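PDB 5J8N: exodeoxyribonuclease III from Methanosarcina mazei, which probably cleaves DNA at abasic sites and trims 3' ends as a magnesium- or manganese-dependent nuclease of the AP/ExoA repair family. Local coordinates for residues T100-E103 against D104-L107; A155-E158 against I159-A162; R178-M181 against D182-A186; G218-L221 against D222-F225. The protein carries 3 engineered substitutions. All blocks are in the same frame, centred on the assembly; numbering follows the deposited sequence.

In the fold
Along the chain the four contacts follow one another without nesting, from the hairpin of interaction 1, through the loop of interaction 2 and the helix of interaction 3, to the strand of interaction 4. Interaction 1 stands apart, its centre about 30 Å from that of interaction 2, on the opposite side of the chain's centre; it shares one beta sheet with interaction 4. The other three touch one another. Asp160 meets Arg220, His156 meets Asp182, Met181 packs on Tyr223 and Phe225, and Phe184 on Phe225. Loop 155-162, helix 175-186 and strand 218-227 are thereby joined near the predicted catalytic residues Asp151 and Asn153, with Asp222 on the strand itself, in this DNase I-like fold.

Interaction 1: residues T100-E103 against D104-L107; sequences TDYE and DFVL
Thr100 and Leu107 form an antiparallel hydrogen-bonded pair, with Thr100 N to Leu107 O and Leu107 N to Thr100 O both 2.9 Å, while Asp101 and Val106 make the non-hydrogen-bonded pair that follows. Tyr102 N then donates to Phe105 O over 2.8 Å, almost straight out from the carbonyl, and the return bond from Phe105 N to Tyr102 O is weak at 3.5 Å. Glu103 and Asp104 are thus the corners of a type I turn closing the beta hairpin of strands 97-101 and 106-111, flanked in its sheet by strands 81-84 and 146-149. On one face Asp101 lies alongside Val106, its OD1 3.3 Å from Val106 CG1, and OD1 also holds a salt bridge to Arg99. With an alanine here, Arg99 would probably be left without that carboxylate and the methyls of Val106 without the carboxylate beside them. On the other face Leu107 packs on Ile33 and Cys35 of the second sheet, and Tyr102 on Ile33. Leu107 CD2 approaches the edge of the Tyr102 ring, 4.2 Å from CE2, and Tyr102 OH bonds to Ser75. Phe105 CG sits between its backbone N and carbonyl carbon (chi1 58°), which lays the ring beside that of Tyr102: Phe105 CE2 is 4.0 Å from Tyr102 CD2, with the planes at 46°. Tyr4 meets the Phe105 ring edge-to-face.

Interaction 2: residues A155-E158 against I159-A162; sequences AHKE and IDLA
Lys157 and Asp160 hold each other by two short bonds. The backbone N of Lys157 donates to Asp160 OD2 over 2.8 Å, and Asp160 N returns a bond of 2.8 Å to Lys157 O. The second bond closes a 3-10 turn in the loop between strand 146-149 and helix 175-186; in the first, the carboxylate gripping an N-H at the start of the turn recalls one half of a capping box. OD2 accepts through its anti lone pair, the one turned away from OD1, and the N-H points there at 145°. Asp160 N stands well above the plane of the Lys157 carbonyl, 56° out of it, consistent with the tight winding of a 3-10 turn. The carboxylate reaches back because Asp160 CG lies beside its own backbone N (chi1 -65°). Its other oxygen, OD1, takes salt bridges from Arg220 and Arg194, so this buried acid is held at both oxygens and its negative charge is probably well balanced. A further bond, Leu161 N to Glu158 O, is weak. Packing surrounds this core. His156 CB lies 3.5 Å from Asp160 OD2, while the chain of Lys157 passes over a face of the imidazole near its rim; the NE2 of that ring bonds to Asp182 of helix 175-186. Ala155 CB rests against Asp160 CB at 3.9 Å and Leu161 CD2 at 4.2 Å, and Trp219 packs on both Ala155 and Leu161. One methyl of Leu161, CD2, folds back toward the turn and stops 3.7 Å from Glu158 O.

Interaction 3: residues R178-M181 against D182-A186; sequences RAWM and DKFLA
Trp180 and Phe184, one turn apart on helix 175-186, make the dense part of this contact. Phe184 CB sits over one face of the indole, 4.0 Å from the centroid of the six-membered ring and only 14° off its normal, a CH-pi contact. The phenyl ring continues outward from there, its plane tilted 20° from the indole but slid so far that the two rings barely overlap. The closest approach is Phe184 CD2 to Trp180 CH2 at 3.7 Å. Both residues carry CG anti to the backbone N (chi1 169° in Phe184), which sends the two rings off the same side of the helix. Regular alpha-helical bonds run beneath: Phe184 N to Trp180 O at 2.9 Å, Leu185 N to Met181 O at 3.0 Å, and likewise Asp182 to Arg178 and Lys183 to Ala179. The exposed side is much looser. Lys183 stretches out fully extended, brushing the indole only where its CD comes 4.5 Å from Trp180 CD1. Asp182 folds beside the preceding turn, with CB 3.3 Å from Ala179 O, and its OD1 is hydrogen-bonded to His156 NE2 of the neighbouring loop. Met181 is buried on a further side of the helix, about 9 Å separating its side chain from that of the predicted transition-state stabiliser Asn153, and the partly exposed Leu185 lies near it. Helix 119-141 lies against the aromatic flank, Tyr129 stacking on Trp180 and Phe132 meeting Phe184 edge-to-face, while Phe225 of strand 218-227 meets Phe184 edge-to-face as well and packs on Met181 and Leu185.

Interaction 4: residues G218-L221 against D222-F225; sequences GWRL and DYVF
Arg220 and Tyr223 meet at the break in strand 218-227, next to Asp222 in the chain, a residue predicted to matter for catalysis and hydrogen-bonded to His248 and Ser204. The arginine bends at its third torsion (chi3 64°), bringing the guanidinium back to the tyrosine ring. The two planes are 58° apart, and the ring comes in aslant with CE2 foremost: Tyr223 CE2 stands over a guanidinium face, 3.6 Å from Arg220 CZ, and Tyr223 CD2 is 3.5 Å from Arg220 NH2. A water in the guanidinium plane accepts from Arg220 NH2 at 2.9 Å and donates to Asp222 O at 2.7 Å. At the ring's other edge, near its plane, Leu221 O lies 3.3 Å from Tyr223 CE1. The phenol oxygen bonds to Thr154 O, next in sequence to the predicted transition-state stabiliser Asn153, and lies 3.1 Å from Arg220 O. A phenylalanine here would likely leave Thr154 O without this partner and set its loop less firmly against the strand. NE and NH1 of Arg220 bridge to Asp160 and Asp191; these bridges, the water and the ring hold the guanidinium in place, and its buried charge is probably balanced by the carboxylates.

Interaction 1: residues T100-E103 against D104-L107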
# COMPACT_ATOMS: atom_id res chain seq x y z
N THR A 100 9.56 8.17 0.76
CA THR A 100 10.85 8.21 0.09
C THR A 100 10.69 9.05 -1.18
O THR A 100 9.86 8.71 -2.03
CB THR A 100 11.36 6.78 -0.28
OG1 THR A 100 10.31 6.09 -0.97
CG2 THR A 100 11.73 6.00 0.98
N ASP A 101 11.48 10.10 -1.32
CA ASP A 101 11.41 10.96 -2.52
C ASP A 101 12.41 10.47 -3.51
O ASP A 101 13.57 10.19 -3.13
CB ASP A 101 11.70 12.42 -2.17
CG ASP A 101 10.64 13.04 -1.27
OD1 ASP A 101 9.72 12.34 -0.80
OD2 ASP A 101 10.71 14.26 -1.11
N TYR A 102 12.01 10.45 -4.78
CA TYR A 102 12.97 10.20 -5.88
C TYR A 102 13.03 11.42 -6.78
O TYR A 102 12.28 12.40 -6.59
CB TYR A 102 12.57 8.94 -6.63
CG TYR A 102 12.58 7.76 -5.71
CD1 TYR A 102 13.79 7.10 -5.41
CD2 TYR A 102 11.42 7.32 -5.08
CE1 TYR A 102 13.83 6.06 -4.47
CE2 TYR A 102 11.44 6.27 -4.16
CZ TYR A 102 12.65 5.64 -3.87
OH TYR A 102 12.69 4.64 -2.92
N GLU A 103 13.95 11.42 -7.77
CA GLU A 103 14.08 12.61 -8.59
C GLU A 103 12.76 12.91 -9.30
O GLU A 103 12.45 14.07 -9.47
CB GLU A 103 15.19 12.46 -9.65
CG GLU A 103 16.59 12.29 -9.09
CD GLU A 103 17.13 13.54 -8.42
OE1 GLU A 103 16.45 14.60 -8.48
OE2 GLU A 103 18.22 13.46 -7.81
N ASP A 104 12.01 11.88 -9.67
CA ASP A 104 10.83 12.09 -10.50
C ASP A 104 9.49 12.10 -9.76
O ASP A 104 8.46 12.47 -10.35
CB ASP A 104 10.77 11.01 -11.59
CG ASP A 104 11.91 11.13 -12.60
OD1 ASP A 104 11.93 12.16 -13.29
OD2 ASP A 104 12.74 10.19 -12.64
N PHE A 105 9.47 11.73 -8.48
CA PHE A 105 8.21 11.70 -7.76
C PHE A 105 8.47 11.43 -6.30
O PHE A 105 9.55 10.93 -5.94
CB PHE A 105 7.24 10.62 -8.31
CG PHE A 105 7.80 9.20 -8.28
CD1 PHE A 105 8.58 8.76 -9.34
CD2 PHE A 105 7.56 8.35 -7.21
CE1 PHE A 105 9.11 7.47 -9.33
CE2 PHE A 105 8.07 7.04 -7.21
CZ PHE A 105 8.84 6.60 -8.26
N VAL A 106 7.46 11.72 -5.50
CA VAL A 106 7.41 11.39 -4.08
C VAL A 106 6.63 10.08 -3.89
O VAL A 106 5.50 9.99 -4.41
CB VAL A 106 6.72 12.49 -3.28
CG1 VAL A 106 6.54 12.10 -1.82
CG2 VAL A 106 7.53 13.83 -3.40
N LEU A 107 7.19 9.11 -3.16
CA LEU A 107 6.50 7.87 -2.88
C LEU A 107 6.08 7.78 -1.43
O LEU A 107 6.92 7.92 -0.52
CB LEU A 107 7.41 6.70 -3.19
CG LEU A 107 6.86 5.32 -2.88
CD1 LEU A 107 5.60 4.95 -3.72
CD2 LEU A 107 7.95 4.24 -3.16

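Interaction 2: residues A155-E158 against I159-A162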
# COMPACT_ATOMS: atom_id res chain seq x y z
N ALA A 155 -12.54 -1.44 0.35
CA ALA A 155 -12.91 -1.68 -1.04
C ALA A 155 -13.77 -0.50 -1.47
O ALA A 155 -14.81 -0.24 -0.87
CB ALA A 155 -13.70 -3.03 -1.16
N HIS A 156 -13.34 0.20 -2.53
CA HIS A 156 -13.94 1.49 -2.84
C HIS A 156 -15.39 1.36 -3.27
O HIS A 156 -16.29 2.05 -2.74
CB HIS A 156 -13.10 2.17 -3.93
CG HIS A 156 -13.53 3.56 -4.23
ND1 HIS A 156 -13.06 4.24 -5.34
CD2 HIS A 156 -14.39 4.39 -3.61
CE1 HIS A 156 -13.62 5.44 -5.37
NE2 HIS A 156 -14.43 5.56 -4.34
N LYS A 157 -15.65 0.50 -4.26
CA LYS A 157 -16.96 0.40 -4.93
C LYS A 157 -17.44 -1.05 -4.84
O LYS A 157 -16.66 -1.96 -4.48
CB LYS A 157 -16.89 0.86 -6.41
CG LYS A 157 -16.43 2.31 -6.55
CD LYS A 157 -16.28 2.68 -8.03
CE LYS A 157 -15.77 4.08 -8.25
NZ LYS A 157 -16.89 5.08 -8.20
N GLU A 158 -18.71 -1.28 -5.14
CA GLU A 158 -19.26 -2.64 -5.11
C GLU A 158 -18.46 -3.57 -6.01
O GLU A 158 -18.28 -4.74 -5.66
CB GLU A 158 -20.74 -2.63 -5.51
CG GLU A 158 -21.63 -1.98 -4.41
CD GLU A 158 -23.11 -2.20 -4.63
OE1 GLU A 158 -23.46 -3.11 -5.41
OE2 GLU A 158 -23.91 -1.44 -4.03
N ILE A 159 -17.93 -3.07 -7.12
CA ILE A 159 -17.15 -3.92 -8.02
C ILE A 159 -15.82 -4.34 -7.36
O ILE A 159 -15.16 -5.27 -7.87
CB ILE A 159 -16.90 -3.20 -9.37
CG1 ILE A 159 -16.48 -4.13 -10.48
CG2 ILE A 159 -15.96 -2.02 -9.25
CD1 ILE A 159 -16.35 -3.40 -11.79
N ASP A 160 -15.43 -3.67 -6.26
CA ASP A 160 -14.15 -3.98 -5.62
C ASP A 160 -14.22 -5.10 -4.59
O ASP A 160 -13.22 -5.39 -3.93
CB ASP A 160 -13.58 -2.72 -5.00
CG ASP A 160 -13.23 -1.70 -6.05
OD1 ASP A 160 -12.47 -2.10 -6.98
OD2 ASP A 160 -13.69 -0.54 -6.02
N LEU A 161 -15.33 -5.80 -4.46
CA LEU A 161 -15.34 -7.03 -3.67
C LEU A 161 -16.39 -7.99 -4.20
O LEU A 161 -17.33 -7.61 -4.89
CB LEU A 161 -15.55 -6.77 -2.15
CG LEU A 161 -16.93 -6.36 -1.64
CD1 LEU A 161 -16.95 -6.37 -0.07
CD2 LEU A 161 -17.28 -4.93 -2.14
N ALA A 162 -16.20 -9.28 -3.89
CA ALA A 162 -17.09 -10.29 -4.42
C ALA A 162 -18.47 -10.31 -3.78
O ALA A 162 -19.42 -10.70 -4.45
CB ALA A 162 -16.45 -11.69 -4.27

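Interaction 3: residues R178-M181 against D182-A186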
# COMPACT_ATOMS: atom_id res chain seq x y z
N ARG A 178 -16.00 4.37 2.16
CA ARG A 178 -16.10 4.51 0.70
C ARG A 178 -16.21 5.99 0.34
O ARG A 178 -15.59 6.42 -0.65
CB ARG A 178 -17.30 3.73 0.21
CG ARG A 178 -17.18 2.21 0.50
CD ARG A 178 -18.49 1.51 0.22
NE ARG A 178 -18.83 1.65 -1.21
CZ ARG A 178 -20.03 1.42 -1.72
NH1 ARG A 178 -21.06 1.04 -0.94
NH2 ARG A 178 -20.21 1.56 -3.03
N ALA A 179 -16.94 6.76 1.16
CA ALA A 179 -17.16 8.19 0.89
C ALA A 179 -15.82 8.89 1.04
O ALA A 179 -15.51 9.85 0.30
CB ALA A 179 -18.20 8.78 1.83
N TRP A 180 -15.02 8.48 2.02
CA TRP A 180 -13.71 9.11 2.16
C TRP A 180 -12.88 8.85 0.90
O TRP A 180 -12.19 9.76 0.43
CB TRP A 180 -12.96 8.65 3.42
CG TRP A 180 -11.59 9.28 3.41
CD1 TRP A 180 -11.27 10.54 3.83
CD2 TRP A 180 -10.40 8.74 2.81
NE1 TRP A 180 -9.94 10.79 3.56
CE2 TRP A 180 -9.39 9.70 2.94
CE3 TRP A 180 -10.08 7.52 2.24
CZ2 TRP A 180 -8.07 9.49 2.51
CZ3 TRP A 180 -8.77 7.29 1.79
CH2 TRP A 180 -7.77 8.29 1.91
N MET A 181 -12.91 7.64 0.35
CA MET A 181 -12.18 7.38 -0.89
C MET A 181 -12.68 8.27 -2.03
O MET A 181 -11.88 8.79 -2.81
CB MET A 181 -12.29 5.92 -1.24
CG MET A 181 -11.52 5.00 -0.23
SD MET A 181 -11.27 3.33 -0.84
CE MET A 181 -10.06 3.63 -2.11
N ASP A 182 -13.99 8.50 -2.11
CA ASP A 182 -14.53 9.41 -3.11
C ASP A 182 -13.88 10.79 -2.93
O ASP A 182 -13.47 11.44 -3.92
CB ASP A 182 -16.04 9.57 -2.98
CG ASP A 182 -16.83 8.31 -3.37
OD1 ASP A 182 -16.35 7.49 -4.21
OD2 ASP A 182 -17.98 8.20 -2.86
N LYS A 183 -13.84 11.27 -1.69
CA LYS A 183 -13.33 12.62 -1.37
C LYS A 183 -11.84 12.69 -1.73
O LYS A 183 -11.40 13.68 -2.33
CB LYS A 183 -13.55 12.91 0.10
CG LYS A 183 -12.99 14.25 0.57
CD LYS A 183 -13.09 14.26 2.10
CE LYS A 183 -12.49 15.53 2.69
NZ LYS A 183 -12.64 15.56 4.18
N PHE A 184 -11.08 11.65 -1.41
CA PHE A 184 -9.66 11.58 -1.75
C PHE A 184 -9.47 11.70 -3.28
O PHE A 184 -8.76 12.57 -3.76
CB PHE A 184 -9.13 10.25 -1.19
CG PHE A 184 -7.75 9.83 -1.64
CD1 PHE A 184 -6.73 10.75 -1.90
CD2 PHE A 184 -7.47 8.47 -1.74
CE1 PHE A 184 -5.45 10.29 -2.29
CE2 PHE A 184 -6.21 8.03 -2.12
CZ PHE A 184 -5.22 8.95 -2.39
N LEU A 185 -10.15 10.84 -4.04
CA LEU A 185 -9.92 10.90 -5.50
C LEU A 185 -10.35 12.23 -6.08
O LEU A 185 -9.69 12.76 -6.95
CB LEU A 185 -10.62 9.74 -6.20
CG LEU A 185 -10.15 8.34 -5.77
CD1 LEU A 185 -10.81 7.29 -6.65
CD2 LEU A 185 -8.64 8.19 -5.83
N ALA A 186 -11.46 12.79 -5.58
CA ALA A 186 -11.94 14.08 -6.05
C ALA A 186 -10.97 15.23 -5.78
O ALA A 186 -11.02 16.25 -6.49
CB ALA A 186 -13.31 14.38 -5.45

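Interaction 4: residues G218-L221 against D222-F225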
# COMPACT_ATOMS: atom_id res chain seq x y z
N GLY A 218 -12.97 -12.34 -2.93
CA GLY A 218 -11.95 -11.41 -2.55
C GLY A 218 -12.42 -9.98 -2.41
O GLY A 218 -13.61 -9.66 -2.70
N TRP A 219 -11.46 -9.16 -2.01
CA TRP A 219 -11.66 -7.70 -1.88
C TRP A 219 -10.48 -7.03 -2.50
O TRP A 219 -9.36 -7.52 -2.30
CB TRP A 219 -11.75 -7.29 -0.40
CG TRP A 219 -12.81 -7.86 0.46
CD1 TRP A 219 -13.15 -9.18 0.63
CD2 TRP A 219 -13.60 -7.12 1.39
NE1 TRP A 219 -14.14 -9.30 1.58
CE2 TRP A 219 -14.42 -8.05 2.07
CE3 TRP A 219 -13.69 -5.75 1.71
CZ2 TRP A 219 -15.33 -7.65 3.07
CZ3 TRP A 219 -14.61 -5.35 2.72
CH2 TRP A 219 -15.40 -6.31 3.38
N ARG A 220 -10.66 -5.89 -3.16
CA ARG A 220 -9.51 -5.07 -3.58
C ARG A 220 -9.25 -4.03 -2.50
O ARG A 220 -9.97 -3.02 -2.39
CB ARG A 220 -9.78 -4.42 -4.93
CG ARG A 220 -8.49 -3.90 -5.55
CD ARG A 220 -8.69 -3.50 -7.04
NE ARG A 220 -9.65 -2.39 -7.18
CZ ARG A 220 -9.32 -1.10 -7.40
NH1 ARG A 220 -10.29 -0.17 -7.50
NH2 ARG A 220 -8.06 -0.72 -7.59
N LEU A 221 -8.27 -4.32 -1.65
CA LEU A 221 -7.87 -3.46 -0.53
C LEU A 221 -6.59 -2.70 -0.79
O LEU A 221 -6.27 -1.78 -0.04
CB LEU A 221 -7.66 -4.30 0.74
CG LEU A 221 -8.87 -5.16 1.14
CD1 LEU A 221 -8.57 -5.91 2.42
CD2 LEU A 221 -10.11 -4.25 1.36
N ASP A 222 -5.85 -3.13 -1.83
CA ASP A 222 -4.50 -2.60 -2.08
C ASP A 222 -4.54 -1.84 -3.37
O ASP A 222 -5.09 -2.31 -4.37
CB ASP A 222 -3.49 -3.76 -2.15
CG ASP A 222 -3.51 -4.54 -0.88
OD1 ASP A 222 -2.85 -4.10 0.10
OD2 ASP A 222 -4.24 -5.55 -0.81
N TYR A 223 -3.89 -0.66 -3.37
CA TYR A 223 -4.00 0.29 -4.48
C TYR A 223 -2.67 0.99 -4.72
O TYR A 223 -1.82 1.05 -3.81
CB TYR A 223 -5.02 1.38 -4.13
CG TYR A 223 -6.43 0.95 -3.79
CD1 TYR A 223 -6.73 0.38 -2.55
CD2 TYR A 223 -7.48 1.21 -4.68
CE1 TYR A 223 -8.03 0.01 -2.22
CE2 TYR A 223 -8.81 0.83 -4.37
CZ TYR A 223 -9.05 0.28 -3.11
OH TYR A 223 -10.36 -0.02 -2.80
N VAL A 224 -2.53 1.53 -5.91
CA VAL A 224 -1.52 2.57 -6.10
C VAL A 224 -2.25 3.75 -6.67
O VAL A 224 -2.88 3.68 -7.74
CB VAL A 224 -0.32 2.16 -6.99
CG1 VAL A 224 0.74 3.26 -6.95
CG2 VAL A 224 0.29 0.81 -6.54
N PHE A 225 -2.20 4.88 -5.98
CA PHE A 225 -2.79 6.14 -6.42
C PHE A 225 -1.72 7.05 -6.96
O PHE A 225 -0.56 6.99 -6.50
CB PHE A 225 -3.50 6.85 -5.28
CG PHE A 225 -4.49 5.99 -4.56
CD1 PHE A 225 -5.77 5.78 -5.10
CD2 PHE A 225 -4.15 5.40 -3.39
CE1 PHE A 225 -6.71 4.98 -4.41
CE2 PHE A 225 -5.07 4.59 -2.68
CZ PHE A 225 -6.35 4.37 -3.23
O HOH W 1 -5.46 -1.80 -7.03